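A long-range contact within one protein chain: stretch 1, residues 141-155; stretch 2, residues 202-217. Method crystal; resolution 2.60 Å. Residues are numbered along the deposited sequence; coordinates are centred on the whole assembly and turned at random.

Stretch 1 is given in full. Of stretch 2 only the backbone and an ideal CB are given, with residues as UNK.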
# COMPACT_ATOMS: atom_id res chain seq x y z
N LYS A 141 17.58 9.28 -13.41
CA LYS A 141 18.33 10.44 -13.86
C LYS A 141 18.75 11.30 -12.67
O LYS A 141 19.88 11.77 -12.60
CB LYS A 141 17.46 11.23 -14.84
CG LYS A 141 18.20 12.28 -15.64
CD LYS A 141 17.23 13.03 -16.56
CE LYS A 141 16.13 13.73 -15.74
NZ LYS A 141 15.20 14.55 -16.59
N ALA A 142 17.84 11.48 -11.71
CA ALA A 142 18.11 12.28 -10.53
C ALA A 142 18.92 11.59 -9.41
O ALA A 142 19.60 12.28 -8.65
CB ALA A 142 16.80 12.81 -9.95
N VAL A 143 18.86 10.25 -9.30
CA VAL A 143 19.59 9.55 -8.24
C VAL A 143 20.63 8.53 -8.68
O VAL A 143 21.43 8.07 -7.87
CB VAL A 143 18.64 8.79 -7.30
CG1 VAL A 143 17.51 9.70 -6.84
CG2 VAL A 143 18.12 7.54 -7.98
N GLY A 144 20.61 8.16 -9.95
CA GLY A 144 21.57 7.19 -10.44
C GLY A 144 21.43 5.83 -9.77
O GLY A 144 20.34 5.25 -9.71
N ASP A 145 22.55 5.30 -9.28
CA ASP A 145 22.51 4.01 -8.61
C ASP A 145 22.53 4.23 -7.10
O ASP A 145 22.86 3.33 -6.33
CB ASP A 145 23.71 3.15 -8.99
CG ASP A 145 23.89 3.01 -10.48
OD1 ASP A 145 24.66 3.82 -11.04
OD2 ASP A 145 23.26 2.11 -11.07
N LYS A 146 22.20 5.45 -6.69
CA LYS A 146 22.16 5.75 -5.27
C LYS A 146 21.18 4.75 -4.64
O LYS A 146 20.22 4.31 -5.27
CB LYS A 146 21.70 7.18 -5.05
CG LYS A 146 22.74 8.08 -4.37
CD LYS A 146 24.01 8.21 -5.18
CE LYS A 146 24.85 9.36 -4.65
NZ LYS A 146 24.17 10.66 -4.88
N THR A 147 21.46 4.40 -3.39
CA THR A 147 20.67 3.45 -2.65
C THR A 147 19.55 4.11 -1.88
O THR A 147 19.61 5.30 -1.55
CB THR A 147 21.52 2.73 -1.63
OG1 THR A 147 22.00 3.67 -0.66
CG2 THR A 147 22.70 2.05 -2.32
N ILE A 148 18.52 3.34 -1.57
CA ILE A 148 17.41 3.89 -0.83
C ILE A 148 16.91 2.90 0.20
O ILE A 148 16.83 1.70 -0.06
CB ILE A 148 16.29 4.29 -1.80
CG1 ILE A 148 14.96 4.33 -1.06
CG2 ILE A 148 16.25 3.36 -2.99
CD1 ILE A 148 14.18 3.00 -0.83
N SER A 149 16.58 3.41 1.39
CA SER A 149 16.10 2.57 2.48
C SER A 149 14.64 2.83 2.79
O SER A 149 14.10 3.89 2.47
CB SER A 149 16.87 2.85 3.78
OG SER A 149 18.26 2.76 3.60
N ILE A 150 14.01 1.86 3.42
CA ILE A 150 12.63 2.04 3.84
C ILE A 150 12.53 1.50 5.26
O ILE A 150 12.79 0.32 5.51
CB ILE A 150 11.63 1.28 2.98
CG1 ILE A 150 11.76 1.73 1.52
CG2 ILE A 150 10.22 1.53 3.53
CD1 ILE A 150 11.03 0.85 0.51
N MSE A 151 12.18 2.37 6.20
CA MSE A 151 12.06 1.92 7.58
C MSE A 151 11.05 2.64 8.43
O MSE A 151 10.80 3.84 8.27
CB MSE A 151 13.45 1.93 8.26
CG MSE A 151 14.35 3.13 7.97
SE MSE A 151 16.25 2.94 8.56
CE MSE A 151 17.00 1.91 7.06
N GLN A 152 10.43 1.88 9.33
CA GLN A 152 9.44 2.44 10.24
C GLN A 152 9.81 2.14 11.67
O GLN A 152 10.41 1.10 11.97
CB GLN A 152 8.05 1.89 9.95
CG GLN A 152 7.53 2.25 8.57
CD GLN A 152 6.14 1.74 8.35
OE1 GLN A 152 5.88 0.54 8.42
NE2 GLN A 152 5.21 2.65 8.09
N THR A 153 9.42 3.05 12.55
CA THR A 153 9.73 2.93 13.96
C THR A 153 8.51 2.55 14.79
O THR A 153 7.39 2.95 14.48
CB THR A 153 10.28 4.27 14.48
OG1 THR A 153 10.74 4.12 15.83
CG2 THR A 153 9.20 5.35 14.42
N ASN A 154 8.76 1.78 15.84
CA ASN A 154 7.72 1.34 16.76
C ASN A 154 8.35 1.01 18.10
O ASN A 154 8.70 -0.14 18.37
CB ASN A 154 7.01 0.11 16.22
CG ASN A 154 5.94 -0.40 17.17
OD1 ASN A 154 5.04 0.34 17.58
ND2 ASN A 154 6.04 -1.68 17.53
N GLY A 155 8.50 2.02 18.95
CA GLY A 155 9.10 1.80 20.25
C GLY A 155 10.60 1.73 20.13
O GLY A 155 11.23 2.64 19.58
N UNK A 202 22.66 -0.67 14.77
CA UNK A 202 22.96 -1.14 13.43
C UNK A 202 22.34 -0.29 12.32
O UNK A 202 22.39 -0.64 11.14
CB UNK A 202 22.48 -2.59 13.29
N UNK A 203 21.76 0.84 12.72
CA UNK A 203 21.12 1.75 11.79
C UNK A 203 22.11 2.24 10.72
O UNK A 203 21.82 2.17 9.53
CB UNK A 203 20.52 2.94 12.55
N UNK A 204 23.29 2.73 11.12
CA UNK A 204 24.26 3.20 10.12
C UNK A 204 24.72 2.10 9.18
O UNK A 204 25.34 2.37 8.16
CB UNK A 204 25.48 3.81 10.82
N UNK A 205 24.42 0.85 9.53
CA UNK A 205 24.84 -0.27 8.71
C UNK A 205 23.85 -0.56 7.59
O UNK A 205 24.18 -1.21 6.60
CB UNK A 205 25.02 -1.52 9.58
N UNK A 206 22.62 -0.09 7.75
CA UNK A 206 21.58 -0.30 6.76
C UNK A 206 21.28 0.96 5.96
O UNK A 206 21.08 0.90 4.75
CB UNK A 206 20.30 -0.80 7.44
N UNK A 207 21.23 2.08 6.68
CA UNK A 207 20.93 3.39 6.11
C UNK A 207 21.55 3.66 4.75
O UNK A 207 22.77 3.58 4.57
CB UNK A 207 21.39 4.48 7.08
N UNK A 208 20.69 3.99 3.80
CA UNK A 208 21.16 4.30 2.46
C UNK A 208 21.29 5.79 2.26
O UNK A 208 21.20 6.57 3.22
CB UNK A 208 20.22 3.71 1.41
N UNK A 209 21.50 6.17 1.00
CA UNK A 209 21.66 7.56 0.56
C UNK A 209 20.36 8.34 0.74
O UNK A 209 20.37 9.51 1.13
CB UNK A 209 22.10 7.61 -0.90
N UNK A 210 19.24 7.68 0.45
CA UNK A 210 17.92 8.27 0.62
C UNK A 210 17.08 7.38 1.52
O UNK A 210 17.17 6.15 1.43
CB UNK A 210 17.23 8.48 -0.73
N UNK A 211 16.28 7.99 2.38
CA UNK A 211 15.46 7.23 3.30
C UNK A 211 14.02 7.70 3.42
O UNK A 211 13.75 8.89 3.49
CB UNK A 211 16.11 7.26 4.69
N UNK A 212 13.11 6.75 3.45
CA UNK A 212 11.70 7.06 3.62
C UNK A 212 11.35 6.52 5.00
O UNK A 212 11.05 5.34 5.14
CB UNK A 212 10.83 6.46 2.52
N UNK A 213 11.40 7.36 6.02
CA UNK A 213 11.10 6.86 7.35
C UNK A 213 9.84 7.44 7.95
O UNK A 213 9.39 8.53 7.58
CB UNK A 213 12.28 7.14 8.28
N UNK A 214 9.27 6.70 8.90
CA UNK A 214 8.07 7.16 9.56
C UNK A 214 7.63 6.17 10.61
O UNK A 214 8.21 5.09 10.73
CB UNK A 214 6.95 7.39 8.54
N UNK A 215 6.61 6.52 11.41
CA UNK A 215 6.15 5.59 12.43
C UNK A 215 5.43 4.37 11.83
O UNK A 215 4.97 4.40 10.68
CB UNK A 215 5.22 6.32 13.40
N UNK A 216 5.37 3.29 12.61
CA UNK A 216 4.71 2.05 12.21
C UNK A 216 3.19 2.25 12.18
O UNK A 216 2.47 1.47 11.57
CB UNK A 216 5.08 0.91 13.16
N UNK A 217 2.74 3.29 12.88
CA UNK A 217 1.35 3.68 12.92
C UNK A 217 1.22 5.07 13.52
O UNK A 217 2.14 5.54 14.20
CB UNK A 217 0.53 2.67 13.72

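The axes of the parallel strands 148-154 and 210-215 approach to 4.6 Å; because a strand is extended, successive positions from 210 to 215 turn to alternate faces of the sheet.

At 202, 204 and 205 stretch 1 lies out of reach and sets no preference; K202, P204 and D205 stand there. Position 203 points sideways, yet a long apolar chain could reach the selenomethionine M151. It is L203, whose CD1 lies 3.8 Å from M151 SE.

The ideal CB of 206 is 4.3 Å from M151 CE. Beside this methyl group an apolar side chain suits; several would. F206 lays its CB 4.2 Å from M151 CE, while its ring leads away. Position 207 points away, and many residues would do; it is A207.

Position 208 faces stretch 1 so closely that its ideal CB would fall 2.7 Å from T147 OG1, a clash. Only a residue without a side chain fits, and it is G208.

Position 209 points toward T147, whose backbone N and hydroxyl await a partner; a short acceptor such as Asp or Asn would suit. In D209, OD2 accepts from T147 N at 3.0 Å and from T147 OG1 at 2.7 Å, while D209 N donates to T147 OG1 at 3.0 Å.

Position 210 shares a face with I148, and V143 and the aliphatic part of K146 leave room for a large, flat side chain. Y210 fills it: V143 CG1 packs over one ring face, 4.1 Å from Y210 CZ, and K146 CG sits at the edge. Y210 N donates to T147 O at 3.1 Å.

Position 211 turns to the face of S149 and M151, where a branched aliphatic such as Val or Ile suits; I211 CG2 meets M151 CG at 4.0 Å. Position 212 returns to the face of I148 and I150, which offers hydrocarbon to a large apolar residue. F212 sets CD1 4.2 Å from I148 CG1.

At 213 the ideal CB is 3.6 Å from M151 O; a small apolar group fits, and A213 supplies it.

Position 214 has phi/psi of -179/173, fully extended, which glycine adopts readily. It is G214, whose O accepts from T153 N at 3.0 Å.

Position 215, with phi -70, admits proline, and no hydrogen bond to stretch 1 is lost, because its nitrogen is not among the donors: P215 packs CB 4.3 Å from T153 CG2.

Position 216 lies beside N154 and Q152, where a broad side chain can spread. W216 brings CB 3.7 Å from N154 CB. At 217 stretch 1 is beyond reach of the ideal CB and sets no preference; Q217 stands there.

Stretch 2 202-217: KLPDFAGDYIFAGPWQ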
# COMPACT_ATOMS: atom_id res chain seq x y z
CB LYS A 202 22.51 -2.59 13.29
CG LYS A 202 23.52 -3.58 13.82
CD LYS A 202 23.02 -5.00 13.68
CE LYS A 202 22.00 -5.35 14.76
NZ LYS A 202 22.62 -5.33 16.13
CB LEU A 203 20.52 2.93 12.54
CG LEU A 203 19.30 3.58 11.89
CD1 LEU A 203 18.21 2.53 11.74
CD2 LEU A 203 18.81 4.74 12.73
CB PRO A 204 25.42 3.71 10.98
CG PRO A 204 24.74 4.14 12.24
CD PRO A 204 23.77 3.02 12.48
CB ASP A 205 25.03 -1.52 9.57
CG ASP A 205 26.03 -1.30 10.69
OD1 ASP A 205 26.17 -2.21 11.55
OD2 ASP A 205 26.69 -0.23 10.70
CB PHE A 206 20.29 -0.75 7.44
CG PHE A 206 20.26 -2.20 7.76
CD1 PHE A 206 19.95 -3.13 6.77
CD2 PHE A 206 20.48 -2.64 9.07
CE1 PHE A 206 19.87 -4.49 7.06
CE2 PHE A 206 20.40 -4.00 9.37
CZ PHE A 206 20.09 -4.93 8.36
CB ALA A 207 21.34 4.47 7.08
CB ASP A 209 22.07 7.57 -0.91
CG ASP A 209 23.42 6.89 -1.14
OD1 ASP A 209 24.46 7.50 -0.81
OD2 ASP A 209 23.46 5.74 -1.63
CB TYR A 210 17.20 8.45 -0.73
CG TYR A 210 17.90 9.40 -1.66
CD1 TYR A 210 19.00 8.98 -2.42
CD2 TYR A 210 17.48 10.73 -1.79
CE1 TYR A 210 19.67 9.84 -3.27
CE2 TYR A 210 18.13 11.61 -2.65
CZ TYR A 210 19.23 11.16 -3.39
OH TYR A 210 19.90 12.02 -4.24
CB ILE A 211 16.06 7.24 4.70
CG1 ILE A 211 17.55 6.89 4.65
CG2 ILE A 211 15.30 6.24 5.58
CD1 ILE A 211 18.01 5.59 4.07
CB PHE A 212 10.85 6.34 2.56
CG PHE A 212 10.82 7.02 1.24
CD1 PHE A 212 11.65 6.61 0.21
CD2 PHE A 212 9.98 8.10 1.03
CE1 PHE A 212 11.64 7.28 -1.01
CE2 PHE A 212 9.96 8.76 -0.18
CZ PHE A 212 10.80 8.35 -1.20
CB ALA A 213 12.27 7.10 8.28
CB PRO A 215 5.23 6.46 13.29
CG PRO A 215 4.68 7.43 12.30
CD PRO A 215 5.89 7.80 11.49
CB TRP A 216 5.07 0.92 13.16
CG TRP A 216 4.46 -0.37 12.79
CD1 TRP A 216 4.71 -1.11 11.67
CD2 TRP A 216 3.47 -1.10 13.53
NE1 TRP A 216 3.95 -2.25 11.67
CE2 TRP A 216 3.18 -2.28 12.80
CE3 TRP A 216 2.81 -0.87 14.75
CZ2 TRP A 216 2.26 -3.23 13.25
CZ3 TRP A 216 1.89 -1.82 15.19
CH2 TRP A 216 1.62 -2.98 14.44
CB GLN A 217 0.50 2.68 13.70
CG GLN A 217 -0.22 1.65 12.80
CD GLN A 217 -1.09 2.29 11.68
OE1 GLN A 217 -1.95 3.16 11.95
NE2 GLN A 217 -0.88 1.86 10.43
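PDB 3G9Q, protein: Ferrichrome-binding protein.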